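Local coordinates for protein dihydrolipoyl dehydrogenase (Elizabethkingia anophelis NUHP1, PDB 6UZI) that probably oxidises dihydrolipoyl groups carried on lysines of partner proteins, passing the electrons to NAD+ through one bound FAD per subunit, at residues A[392-397]-A[454-459]; A[402-407]-A[420-425]; A[366-371]-A[428-433]; A[66-71]-A[202-207]. All coordinates share one frame; numbering follows the deposited sequence.

Contacts 1, 2 and 3 lie in the dimerisation domain and touch one another, whereas contact 4 belongs to the nucleotide-binding part, its nearest atoms about 9 Å from contact 2. Contacts 2 and 3 share one antiparallel sheet, in which strands 416-423 and 364-369 are neighbours. Contact 2 is backbone hydrogen bonding inside that sheet, and contact 3 is purely apolar, a strand against the helix on the sheet. Contact 1 mixes CH-pi packing, a bridging water and a zinc ligand at the subunit interface. Contact 4 joins two helices by charge and a ring edge; three of its five touching residues are buried, against all in contacts 1 and 3 and seven of ten in contact 2.

Contact 1: residues A[392-397]-A[454-459]; sequences LGRSRA and PTYTEA. With ZN (zinc ion), chain F.
At the zinc site on the subunit interface, L392, the N-cap of the helix that starts at G393, and R394 in its first turn pack on the segment 454-459, which follows H453, the predicted proton acceptor. R394 CG lies over one face of the Y456 ring, 3.8 Å from its centroid and 16° off the normal, a CH-pi contact. CG stands anti to the backbone N (chi1 -170°) and a bend at chi2 turns the chain onward, bringing R394 CD to 3.4 Å from P454 O. The guanidinium then runs out to a salt bridge with D63 of the second subunit. At the edge of the same ring, in its plane, sits S395 OG, itself hydrogen-bonded to M389 O, while Y456 OH bonds S398. L392 enters further along: its CD1 reaches A459 CB at 3.7 Å and its CD2 lies 4.0 Å from E458 CB. One water links the R394 backbone N, from which it accepts at 2.8 Å, to the E458 carboxylate, donating weakly to OE1. The other carboxylate oxygen, E458 OE2, binds zinc at 2.2 Å; H453 ND1 and E333 of the second subunit complete the ligands in the model. P454 follows a cis peptide bond and touches the FAD. The closely spaced histidine and glutamate, with proline directly after the histidine, are typical of the active site of this flavoprotein disulphide oxidoreductase family.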
loop_
_atom_site.group_PDB
_atom_site.type_symbol
_atom_site.label_atom_id
_atom_site.label_comp_id
_atom_site.label_asym_id
_atom_site.label_seq_id
_atom_site.Cartn_x
_atom_site.Cartn_y
_atom_site.Cartn_z
ATOM N N LEU A 392 9.448 2.973 11.691
ATOM C CA LEU A 392 8.065 2.514 11.767
ATOM C C LEU A 392 7.989 1.139 12.411
ATOM O O LEU A 392 8.764 0.239 12.080
ATOM C CB LEU A 392 7.442 2.442 10.374
ATOM C CG LEU A 392 7.220 3.741 9.608
ATOM C CD1 LEU A 392 6.642 3.450 8.227
ATOM C CD2 LEU A 392 6.295 4.652 10.390
ATOM N N GLY A 393 7.035 0.979 13.333
ATOM C CA GLY A 393 6.800 -0.328 13.920
ATOM C C GLY A 393 6.390 -1.360 12.892
ATOM O O GLY A 393 6.739 -2.537 13.013
ATOM N N ARG A 394 5.641 -0.935 11.873
ATOM C CA ARG A 394 5.266 -1.846 10.797
ATOM C C ARG A 394 6.496 -2.379 10.065
ATOM O O ARG A 394 6.568 -3.575 9.753
ATOM C CB ARG A 394 4.320 -1.140 9.824
ATOM C CG ARG A 394 3.677 -2.066 8.814
ATOM C CD ARG A 394 2.770 -3.060 9.513
ATOM N NE ARG A 394 2.289 -4.114 8.625
ATOM C CZ ARG A 394 2.858 -5.311 8.514
ATOM N NH1 ARG A 394 3.933 -5.606 9.232
ATOM N NH2 ARG A 394 2.351 -6.215 7.688
ATOM N N SER A 395 7.484 -1.514 9.800
ATOM C CA SER A 395 8.687 -1.955 9.095
ATOM C C SER A 395 9.513 -2.913 9.941
ATOM O O SER A 395 10.087 -3.873 9.415
ATOM C CB SER A 395 9.539 -0.758 8.690
ATOM O OG SER A 395 8.759 0.226 8.045
ATOM N N ARG A 396 9.601 -2.662 11.249
ATOM C CA ARG A 396 10.328 -3.584 12.113
ATOM C C ARG A 396 9.688 -4.967 12.099
ATOM O O ARG A 396 10.387 -5.984 12.158
ATOM C CB ARG A 396 10.385 -3.045 13.540
ATOM C CG ARG A 396 11.436 -1.981 13.788
ATOM C CD ARG A 396 11.306 -1.426 15.201
ATOM N NE ARG A 396 12.282 -0.381 15.495
ATOM C CZ ARG A 396 11.966 0.893 15.709
ATOM N NH1 ARG A 396 12.922 1.778 15.968
ATOM N NH2 ARG A 396 10.694 1.280 15.676
ATOM N N ALA A 397 8.358 -5.026 12.021
ATOM C CA ALA A 397 7.681 -6.315 12.076
ATOM C C ALA A 397 7.866 -7.106 10.790
ATOM O O ALA A 397 7.940 -8.339 10.832
ATOM C CB ALA A 397 6.197 -6.122 12.376
ATOM N N PRO A 454 -0.553 -0.079 13.037
ATOM C CA PRO A 454 0.693 0.288 12.354
ATOM C C PRO A 454 0.639 0.113 10.833
ATOM O O PRO A 454 0.284 -0.962 10.360
ATOM C CB PRO A 454 1.700 -0.676 12.967
ATOM C CG PRO A 454 0.891 -1.912 13.234
ATOM C CD PRO A 454 -0.503 -1.456 13.563
ATOM N N THR A 455 0.981 1.158 10.078
ATOM C CA THR A 455 1.041 1.089 8.625
ATOM C C THR A 455 2.264 1.840 8.139
ATOM O O THR A 455 2.871 2.622 8.872
ATOM C CB THR A 455 -0.203 1.680 7.961
ATOM O OG1 THR A 455 -0.348 3.043 8.373
ATOM C CG2 THR A 455 -1.446 0.884 8.326
ATOM N N TYR A 456 2.623 1.612 6.875
ATOM C CA TYR A 456 3.739 2.352 6.299
ATOM C C TYR A 456 3.371 3.808 6.053
ATOM O O TYR A 456 4.254 4.673 6.042
ATOM C CB TYR A 456 4.197 1.683 5.007
ATOM C CG TYR A 456 4.688 0.277 5.222
ATOM C CD1 TYR A 456 3.971 -0.814 4.734
ATOM C CD2 TYR A 456 5.844 0.032 5.958
ATOM C CE1 TYR A 456 4.406 -2.106 4.947
ATOM C CE2 TYR A 456 6.290 -1.262 6.173
ATOM C CZ TYR A 456 5.567 -2.327 5.665
ATOM O OH TYR A 456 6.005 -3.611 5.882
ATOM N N THR A 457 2.075 4.100 5.873
ATOM C CA THR A 457 1.644 5.470 5.618
ATOM C C THR A 457 1.852 6.386 6.818
ATOM O O THR A 457 1.854 7.611 6.647
ATOM C CB THR A 457 0.168 5.502 5.205
ATOM O OG1 THR A 457 -0.634 4.868 6.209
ATOM C CG2 THR A 457 -0.032 4.783 3.874
ATOM N N GLU A 458 2.062 5.831 8.018
ATOM C CA GLU A 458 2.359 6.684 9.166
ATOM C C GLU A 458 3.631 7.478 8.938
ATOM O O GLU A 458 3.802 8.556 9.517
ATOM C CB GLU A 458 2.482 5.855 10.448
ATOM C CG GLU A 458 1.232 5.103 10.841
ATOM C CD GLU A 458 1.280 4.594 12.263
ATOM O OE1 GLU A 458 1.794 3.476 12.478
ATOM O OE2 GLU A 458 0.802 5.312 13.169
ATOM N N ALA A 459 4.530 6.969 8.088
ATOM C CA ALA A 459 5.724 7.729 7.747
ATOM C C ALA A 459 5.368 9.002 7.001
ATOM O O ALA A 459 6.041 10.026 7.167
ATOM C CB ALA A 459 6.672 6.876 6.907
HETATM ZN ZN ZN F . 1.654 5.395 15.169
HETATM O O HOH W 1 4.459 1.635 11.814
#

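Contact 2: residues A[402-407]-A[420-425]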
loop_
_atom_site.group_PDB
_atom_site.type_symbol
_atom_site.label_atom_id
_atom_site.label_comp_id
_atom_site.label_asym_id
_atom_site.label_seq_id
_atom_site.Cartn_x
_atom_site.Cartn_y
_atom_site.Cartn_z
ATOM N N ASP A 402 13.992 -0.349 4.685
ATOM C CA ASP A 402 14.745 0.629 3.908
ATOM C C ASP A 402 13.865 1.785 3.463
ATOM O O ASP A 402 12.690 1.602 3.130
ATOM C CB ASP A 402 15.389 -0.016 2.681
ATOM C CG ASP A 402 16.542 -0.934 3.041
ATOM O OD1 ASP A 402 16.861 -1.067 4.245
ATOM O OD2 ASP A 402 17.129 -1.525 2.114
ATOM N N GLY A 403 14.433 2.980 3.478
ATOM C CA GLY A 403 13.857 4.103 2.777
ATOM C C GLY A 403 13.490 5.263 3.681
ATOM O O GLY A 403 13.754 5.277 4.887
ATOM N N VAL A 404 12.827 6.241 3.067
ATOM C CA VAL A 404 12.498 7.498 3.713
ATOM C C VAL A 404 11.325 8.099 2.952
ATOM O O VAL A 404 11.124 7.816 1.765
ATOM C CB VAL A 404 13.730 8.440 3.728
ATOM C CG1 VAL A 404 14.079 8.891 2.317
ATOM C CG2 VAL A 404 13.498 9.637 4.637
ATOM N N ILE A 405 10.531 8.910 3.651
ATOM C CA ILE A 405 9.470 9.720 3.061
ATOM C C ILE A 405 9.878 11.182 3.175
ATOM O O ILE A 405 10.292 11.637 4.249
ATOM C CB ILE A 405 8.119 9.479 3.748
ATOM C CG1 ILE A 405 7.770 7.993 3.718
ATOM C CG2 ILE A 405 7.038 10.323 3.092
ATOM C CD1 ILE A 405 7.313 7.523 2.369
ATOM N N LYS A 406 9.768 11.910 2.071
ATOM C CA LYS A 406 10.231 13.287 2.000
ATOM C C LYS A 406 9.119 14.168 1.457
ATOM O O LYS A 406 8.558 13.884 0.395
ATOM C CB LYS A 406 11.487 13.386 1.129
ATOM C CG LYS A 406 11.904 14.801 0.755
ATOM C CD LYS A 406 13.007 14.767 -0.304
ATOM C CE LYS A 406 13.706 16.116 -0.428
ATOM N NZ LYS A 406 14.799 16.069 -1.429
ATOM N N ILE A 407 8.799 15.231 2.186
ATOM C CA ILE A 407 7.739 16.155 1.812
ATOM C C ILE A 407 8.338 17.548 1.659
ATOM O O ILE A 407 9.101 17.999 2.522
ATOM C CB ILE A 407 6.603 16.163 2.850
ATOM C CG1 ILE A 407 5.830 14.845 2.803
ATOM C CG2 ILE A 407 5.666 17.348 2.605
ATOM C CD1 ILE A 407 4.772 14.715 3.893
ATOM N N HIS A 420 7.955 12.634 -1.985
ATOM C CA HIS A 420 8.903 11.712 -2.608
ATOM C C HIS A 420 9.206 10.566 -1.654
ATOM O O HIS A 420 9.713 10.788 -0.550
ATOM C CB HIS A 420 10.177 12.461 -3.007
ATOM C CG HIS A 420 9.913 13.642 -3.891
ATOM N ND1 HIS A 420 9.690 13.526 -5.246
ATOM C CD2 HIS A 420 9.810 14.963 -3.607
ATOM C CE1 HIS A 420 9.477 14.724 -5.762
ATOM N NE2 HIS A 420 9.540 15.612 -4.789
ATOM N N MET A 421 8.933 9.342 -2.095
ATOM C CA MET A 421 8.936 8.173 -1.232
ATOM C C MET A 421 9.879 7.109 -1.763
ATOM O O MET A 421 9.972 6.886 -2.975
ATOM C CB MET A 421 7.536 7.553 -1.119
ATOM C CG MET A 421 6.397 8.523 -0.946
ATOM S SD MET A 421 4.863 7.582 -0.804
ATOM C CE MET A 421 3.705 8.893 -0.406
ATOM N N ILE A 422 10.570 6.447 -0.844
ATOM C CA ILE A 422 11.203 5.170 -1.127
ATOM C C ILE A 422 11.002 4.306 0.109
ATOM O O ILE A 422 11.347 4.721 1.220
ATOM C CB ILE A 422 12.695 5.311 -1.490
ATOM C CG1 ILE A 422 13.318 3.938 -1.731
ATOM C CG2 ILE A 422 13.468 6.087 -0.426
ATOM C CD1 ILE A 422 14.674 4.019 -2.338
ATOM N N GLY A 423 10.382 3.149 -0.066
ATOM C CA GLY A 423 10.043 2.313 1.065
ATOM C C GLY A 423 9.051 1.255 0.645
ATOM O O GLY A 423 8.626 1.197 -0.511
ATOM N N ALA A 424 8.687 0.416 1.615
ATOM C CA ALA A 424 7.729 -0.651 1.350
ATOM C C ALA A 424 6.394 -0.065 0.918
ATOM O O ALA A 424 5.913 0.911 1.497
ATOM C CB ALA A 424 7.538 -1.519 2.594
ATOM N N ARG A 425 5.808 -0.662 -0.121
ATOM C CA ARG A 425 4.480 -0.320 -0.630
ATOM C C ARG A 425 4.376 1.128 -1.110
ATOM O O ARG A 425 3.275 1.690 -1.162
ATOM C CB ARG A 425 3.395 -0.594 0.419
ATOM C CG ARG A 425 3.365 -2.003 0.934
ATOM C CD ARG A 425 2.220 -2.191 1.916
ATOM N NE ARG A 425 2.080 -3.590 2.302
ATOM C CZ ARG A 425 1.015 -4.089 2.915
ATOM N NH1 ARG A 425 -0.017 -3.304 3.193
ATOM N NH2 ARG A 425 0.970 -5.385 3.218
#
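H420 N donates to K406 O at 2.8 Å with an N-H...O angle of 163°, inside the beta hairpin of strands 404-410 and 416-423 in the antiparallel sheet of the dimerisation domain. The return bond of this hydrogen-bonded pair, K406 N to H420 O, is more bent at 144°. Two residues along, V404 and I422 form the second such pair, I422 N reaching V404 O at 3.0 Å. Between them I405 and M421 make a non-hydrogen-bonded pair, and the axes run 176° apart in direction. Side chains alternate accordingly. V404, K406, H420 and I422 share one face, where helix 223-236 lies; K406 NZ there meets D222 and E372 in salt bridges, while H420 NE2 bonds K370 O. On the other face I405 bends its CD1 back across the pair to 3.5 Å from M421 CB, with the extended M421 chain running out toward helix 426-438. On the N-terminal side of V404 the regular pairing gives way to weaker carbon donors. G403 CA sits 3.0 Å from I422 O, and G423 CA points a hydrogen at D402 O, 3.4 Å away.

Contact 3: residues A[366-371]-A[428-433]; sequences AGVGKT and DMIAEA
A366 CB overlaps the branched base of I430, lying 3.6 Å from I430 CB and close to CG1 and CG2 as well. The isoleucine sets its CG1 anti to the backbone N (chi1 -165°), and a turn at chi2 folds CD1 back over the strand. I430 CD1 ends 4.0 Å from G367 N, above the backbone between the two strand residues that face it, and at a similar 4.0 Å from V368 CG1. V368 crosses I430 at a slant and uses the same CG1 on its other neighbour, A433 CB, at 3.9 Å. Spacing explains the pattern: A366 and V368, two apart, direct their side chains to the same side of strand 364-369, while I430 and A433, three apart, line one face of helix 426-438. Strand and helix axes approach to 8.1 Å and differ by only 15° in direction, a near-parallel alpha-on-beta packing in the dimerisation domain, where the helix lies against one face of the antiparallel sheet. The adjoining strand extends the same surface, with M421 touching I430 and V419 touching A433, and V434 and M437 continue the helix side over V368. No hydrogen bond crosses between the segments; the polar groups look elsewhere. D428 forms a salt bridge with R425 of the second subunit, and A431 packs on E432 of that subunit, placing this other flank of the helix at the dimer interface. E432 OE2 in turn bonds H451 of its own chain.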
loop_
_atom_site.group_PDB
_atom_site.type_symbol
_atom_site.label_atom_id
_atom_site.label_comp_id
_atom_site.label_asym_id
_atom_site.label_seq_id
_atom_site.Cartn_x
_atom_site.Cartn_y
_atom_site.Cartn_z
ATOM N N ALA A 366 8.439 6.137 -5.433
ATOM C CA ALA A 366 7.335 6.867 -6.030
ATOM C C ALA A 366 7.502 8.344 -5.730
ATOM O O ALA A 366 7.950 8.713 -4.642
ATOM C CB ALA A 366 5.990 6.365 -5.508
ATOM N N GLY A 367 7.158 9.178 -6.698
ATOM C CA GLY A 367 7.203 10.613 -6.504
ATOM C C GLY A 367 6.055 11.286 -7.223
ATOM O O GLY A 367 5.571 10.810 -8.253
ATOM N N VAL A 368 5.614 12.410 -6.654
ATOM C CA VAL A 368 4.608 13.252 -7.285
ATOM C C VAL A 368 4.920 14.694 -6.920
ATOM O O VAL A 368 5.474 14.976 -5.853
ATOM C CB VAL A 368 3.164 12.859 -6.883
ATOM C CG1 VAL A 368 2.889 13.169 -5.430
ATOM C CG2 VAL A 368 2.147 13.537 -7.790
ATOM N N GLY A 369 4.604 15.604 -7.836
ATOM C CA GLY A 369 4.823 17.017 -7.614
ATOM C C GLY A 369 6.199 17.468 -8.069
ATOM O O GLY A 369 6.855 16.853 -8.917
ATOM N N LYS A 370 6.644 18.570 -7.473
ATOM C CA LYS A 370 7.938 19.141 -7.796
ATOM C C LYS A 370 9.058 18.431 -7.041
ATOM O O LYS A 370 8.879 17.958 -5.915
ATOM C CB LYS A 370 7.954 20.635 -7.473
ATOM C CG LYS A 370 6.926 21.442 -8.254
ATOM C CD LYS A 370 7.163 21.351 -9.762
ATOM C CE LYS A 370 6.149 22.186 -10.530
ATOM N NZ LYS A 370 6.470 22.318 -11.983
ATOM N N THR A 371 10.214 18.326 -7.692
ATOM C CA THR A 371 11.402 17.882 -6.986
ATOM C C THR A 371 12.052 19.073 -6.295
ATOM O O THR A 371 11.752 20.235 -6.592
ATOM C CB THR A 371 12.413 17.232 -7.933
ATOM O OG1 THR A 371 12.948 18.220 -8.828
ATOM C CG2 THR A 371 11.759 16.115 -8.732
ATOM N N ASP A 428 1.797 2.211 -3.802
ATOM C CA ASP A 428 0.421 2.503 -3.437
ATOM C C ASP A 428 0.290 3.588 -2.378
ATOM O O ASP A 428 -0.748 4.247 -2.321
ATOM C CB ASP A 428 -0.285 1.227 -2.957
ATOM C CG ASP A 428 -0.367 0.172 -4.045
ATOM O OD1 ASP A 428 0.433 -0.786 -4.020
ATOM O OD2 ASP A 428 -1.226 0.305 -4.938
ATOM N N MET A 429 1.321 3.818 -1.568
ATOM C CA MET A 429 1.260 4.925 -0.623
ATOM C C MET A 429 1.199 6.261 -1.350
ATOM O O MET A 429 0.632 7.231 -0.831
ATOM C CB MET A 429 2.468 4.899 0.306
ATOM C CG MET A 429 2.457 3.793 1.320
ATOM S SD MET A 429 3.649 4.142 2.615
ATOM C CE MET A 429 5.190 4.158 1.706
ATOM N N ILE A 430 1.776 6.327 -2.551
ATOM C CA ILE A 430 1.868 7.580 -3.282
ATOM C C ILE A 430 0.491 8.150 -3.588
ATOM O O ILE A 430 0.351 9.366 -3.763
ATOM C CB ILE A 430 2.702 7.365 -4.564
ATOM C CG1 ILE A 430 3.138 8.702 -5.150
ATOM C CG2 ILE A 430 1.921 6.567 -5.601
ATOM C CD1 ILE A 430 3.994 9.495 -4.218
ATOM N N ALA A 431 -0.538 7.300 -3.630
ATOM C CA ALA A 431 -1.880 7.778 -3.946
ATOM C C ALA A 431 -2.375 8.780 -2.906
ATOM O O ALA A 431 -3.076 9.741 -3.249
ATOM C CB ALA A 431 -2.844 6.600 -4.087
ATOM N N GLU A 432 -2.020 8.577 -1.635
ATOM C CA GLU A 432 -2.394 9.543 -0.605
ATOM C C GLU A 432 -1.833 10.922 -0.920
ATOM O O GLU A 432 -2.538 11.930 -0.803
ATOM C CB GLU A 432 -1.907 9.070 0.767
ATOM C CG GLU A 432 -2.137 10.064 1.895
ATOM C CD GLU A 432 -1.527 9.619 3.222
ATOM O OE1 GLU A 432 -1.099 8.452 3.332
ATOM O OE2 GLU A 432 -1.470 10.443 4.159
ATOM N N ALA A 433 -0.574 10.981 -1.359
ATOM C CA ALA A 433 0.032 12.264 -1.689
ATOM C C ALA A 433 -0.617 12.873 -2.923
ATOM O O ALA A 433 -0.804 14.093 -2.992
ATOM C CB ALA A 433 1.538 12.104 -1.891
#

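Contact 4: residues A[66-71]-A[202-207]; sequences EHFENA and LRLGSD
Helix 55-73 passes the C-terminal end of helix 192-203 with the CA atoms of E69 and R203 5.4 Å apart, just before G205, at a positive phi of 115°, closes a Schellman motif on the last turn. R203, extended from CG to NE, reaches across the side of helix 55-73, crossing E69 at about a right angle, which brings the guanidinium beneath the E66 carboxylate. E66 OE1 stands over the centre of that group, 3.1 Å above its plane, and the two planes are 90° apart. This is a salt bridge of charges alone, 3.2 Å from E66 OE1 to R203 NE, since no N-H points at the oxygen. R203 NH1 instead bonds S65 OG, and E69 OE2 bonds H73. F68 presents its ring edge to the backbone, its CD2 lying 3.2 Å from R203 O near the ring plane. L204 CD2 meets the same F68 CD2 at 3.8 Å, and V87 touches both side chains. W362 packs on E66 and R203. Helix 55-73 starts at C55 of the redox-active disulphide C50-C55, whereas helix 192-203 starts within the predicted NAD(+) site and connects parallel neighbours 184-188 and 207-211, the beta-alpha-beta crossover typical of a Rossmann-type nucleotide-binding fold.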
loop_
_atom_site.group_PDB
_atom_site.type_symbol
_atom_site.label_atom_id
_atom_site.label_comp_id
_atom_site.label_asym_id
_atom_site.label_seq_id
_atom_site.Cartn_x
_atom_site.Cartn_y
_atom_site.Cartn_z
ATOM N N GLU A 66 11.192 -11.564 -5.779
ATOM C CA GLU A 66 11.224 -11.089 -4.400
ATOM C C GLU A 66 10.849 -12.204 -3.431
ATOM O O GLU A 66 11.401 -12.283 -2.328
ATOM C CB GLU A 66 10.302 -9.883 -4.232
ATOM C CG GLU A 66 10.322 -9.255 -2.840
ATOM C CD GLU A 66 11.692 -8.742 -2.433
ATOM O OE1 GLU A 66 12.448 -8.304 -3.319
ATOM O OE2 GLU A 66 12.004 -8.745 -1.222
ATOM N N HIS A 67 9.911 -13.075 -3.819
ATOM C CA HIS A 67 9.647 -14.269 -3.019
ATOM C C HIS A 67 10.913 -15.099 -2.866
ATOM O O HIS A 67 11.256 -15.532 -1.760
ATOM C CB HIS A 67 8.536 -15.113 -3.650
ATOM C CG HIS A 67 7.147 -14.651 -3.323
ATOM N ND1 HIS A 67 6.743 -14.344 -2.039
ATOM C CD2 HIS A 67 6.059 -14.473 -4.109
ATOM C CE1 HIS A 67 5.473 -13.981 -2.051
ATOM N NE2 HIS A 67 5.033 -14.051 -3.294
ATOM N N PHE A 68 11.627 -15.318 -3.976
ATOM C CA PHE A 68 12.882 -16.064 -3.939
ATOM C C PHE A 68 13.916 -15.376 -3.053
ATOM O O PHE A 68 14.677 -16.043 -2.340
ATOM C CB PHE A 68 13.422 -16.243 -5.362
ATOM C CG PHE A 68 14.702 -17.035 -5.433
ATOM C CD1 PHE A 68 14.689 -18.417 -5.334
ATOM C CD2 PHE A 68 15.921 -16.394 -5.597
ATOM C CE1 PHE A 68 15.870 -19.147 -5.395
ATOM C CE2 PHE A 68 17.102 -17.117 -5.658
ATOM C CZ PHE A 68 17.072 -18.497 -5.561
ATOM N N GLU A 69 13.962 -14.040 -3.088
ATOM C CA GLU A 69 14.899 -13.304 -2.243
ATOM C C GLU A 69 14.623 -13.547 -0.766
ATOM O O GLU A 69 15.552 -13.759 0.022
ATOM C CB GLU A 69 14.822 -11.809 -2.550
ATOM C CG GLU A 69 15.426 -10.947 -1.465
ATOM C CD GLU A 69 16.939 -10.885 -1.531
ATOM O OE1 GLU A 69 17.500 -11.088 -2.632
ATOM O OE2 GLU A 69 17.560 -10.643 -0.472
ATOM N N ASN A 70 13.354 -13.524 -0.370
ATOM C CA ASN A 70 13.025 -13.761 1.029
ATOM C C ASN A 70 13.426 -15.168 1.446
ATOM O O ASN A 70 14.095 -15.358 2.470
ATOM C CB ASN A 70 11.532 -13.534 1.260
ATOM C CG ASN A 70 11.134 -12.097 1.038
ATOM O OD1 ASN A 70 11.846 -11.175 1.438
ATOM N ND2 ASN A 70 9.992 -11.894 0.384
ATOM N N ALA A 71 13.053 -16.165 0.638
ATOM C CA ALA A 71 13.349 -17.554 0.972
ATOM C C ALA A 71 14.844 -17.784 1.154
ATOM O O ALA A 71 15.261 -18.542 2.039
ATOM C CB ALA A 71 12.792 -18.475 -0.114
ATOM N N LEU A 202 19.199 -10.031 -10.119
ATOM C CA LEU A 202 20.046 -9.939 -8.933
ATOM C C LEU A 202 19.520 -10.853 -7.839
ATOM O O LEU A 202 20.275 -11.614 -7.225
ATOM C CB LEU A 202 20.118 -8.496 -8.437
ATOM C CG LEU A 202 20.926 -8.304 -7.150
ATOM C CD1 LEU A 202 22.412 -8.339 -7.422
ATOM C CD2 LEU A 202 20.558 -6.991 -6.496
ATOM N N ARG A 203 18.211 -10.808 -7.606
ATOM C CA ARG A 203 17.600 -11.672 -6.606
ATOM C C ARG A 203 17.769 -13.144 -6.963
ATOM O O ARG A 203 17.992 -13.981 -6.081
ATOM C CB ARG A 203 16.114 -11.321 -6.467
ATOM C CG ARG A 203 15.829 -9.858 -6.138
ATOM C CD ARG A 203 14.361 -9.523 -6.324
ATOM N NE ARG A 203 14.055 -8.111 -6.090
ATOM C CZ ARG A 203 12.874 -7.544 -6.346
ATOM N NH1 ARG A 203 11.878 -8.267 -6.844
ATOM N NH2 ARG A 203 12.674 -6.258 -6.079
ATOM N N LEU A 204 17.684 -13.480 -8.254
ATOM C CA LEU A 204 17.751 -14.872 -8.694
ATOM C C LEU A 204 19.169 -15.431 -8.762
ATOM O O LEU A 204 19.343 -16.563 -9.224
ATOM C CB LEU A 204 17.086 -15.027 -10.060
ATOM C CG LEU A 204 15.599 -14.700 -10.196
ATOM C CD1 LEU A 204 15.110 -15.131 -11.574
ATOM C CD2 LEU A 204 14.768 -15.350 -9.091
ATOM N N GLY A 205 20.183 -14.681 -8.337
ATOM C CA GLY A 205 21.541 -15.184 -8.282
ATOM C C GLY A 205 22.522 -14.495 -9.206
ATOM O O GLY A 205 23.729 -14.755 -9.094
ATOM N N SER A 206 22.070 -13.655 -10.132
ATOM C CA SER A 206 22.975 -13.021 -11.078
ATOM C C SER A 206 23.833 -11.966 -10.397
ATOM O O SER A 206 23.443 -11.362 -9.395
ATOM C CB SER A 206 22.201 -12.347 -12.222
ATOM O OG SER A 206 21.545 -13.285 -13.052
ATOM N N ASP A 207 25.025 -11.759 -10.952
ATOM C CA ASP A 207 25.761 -10.528 -10.724
ATOM C C ASP A 207 25.224 -9.487 -11.693
ATOM O O ASP A 207 25.034 -9.781 -12.876
ATOM C CB ASP A 207 27.258 -10.735 -10.949
ATOM C CG ASP A 207 27.969 -11.249 -9.721
ATOM O OD1 ASP A 207 27.421 -11.109 -8.606
ATOM O OD2 ASP A 207 29.085 -11.794 -9.874
#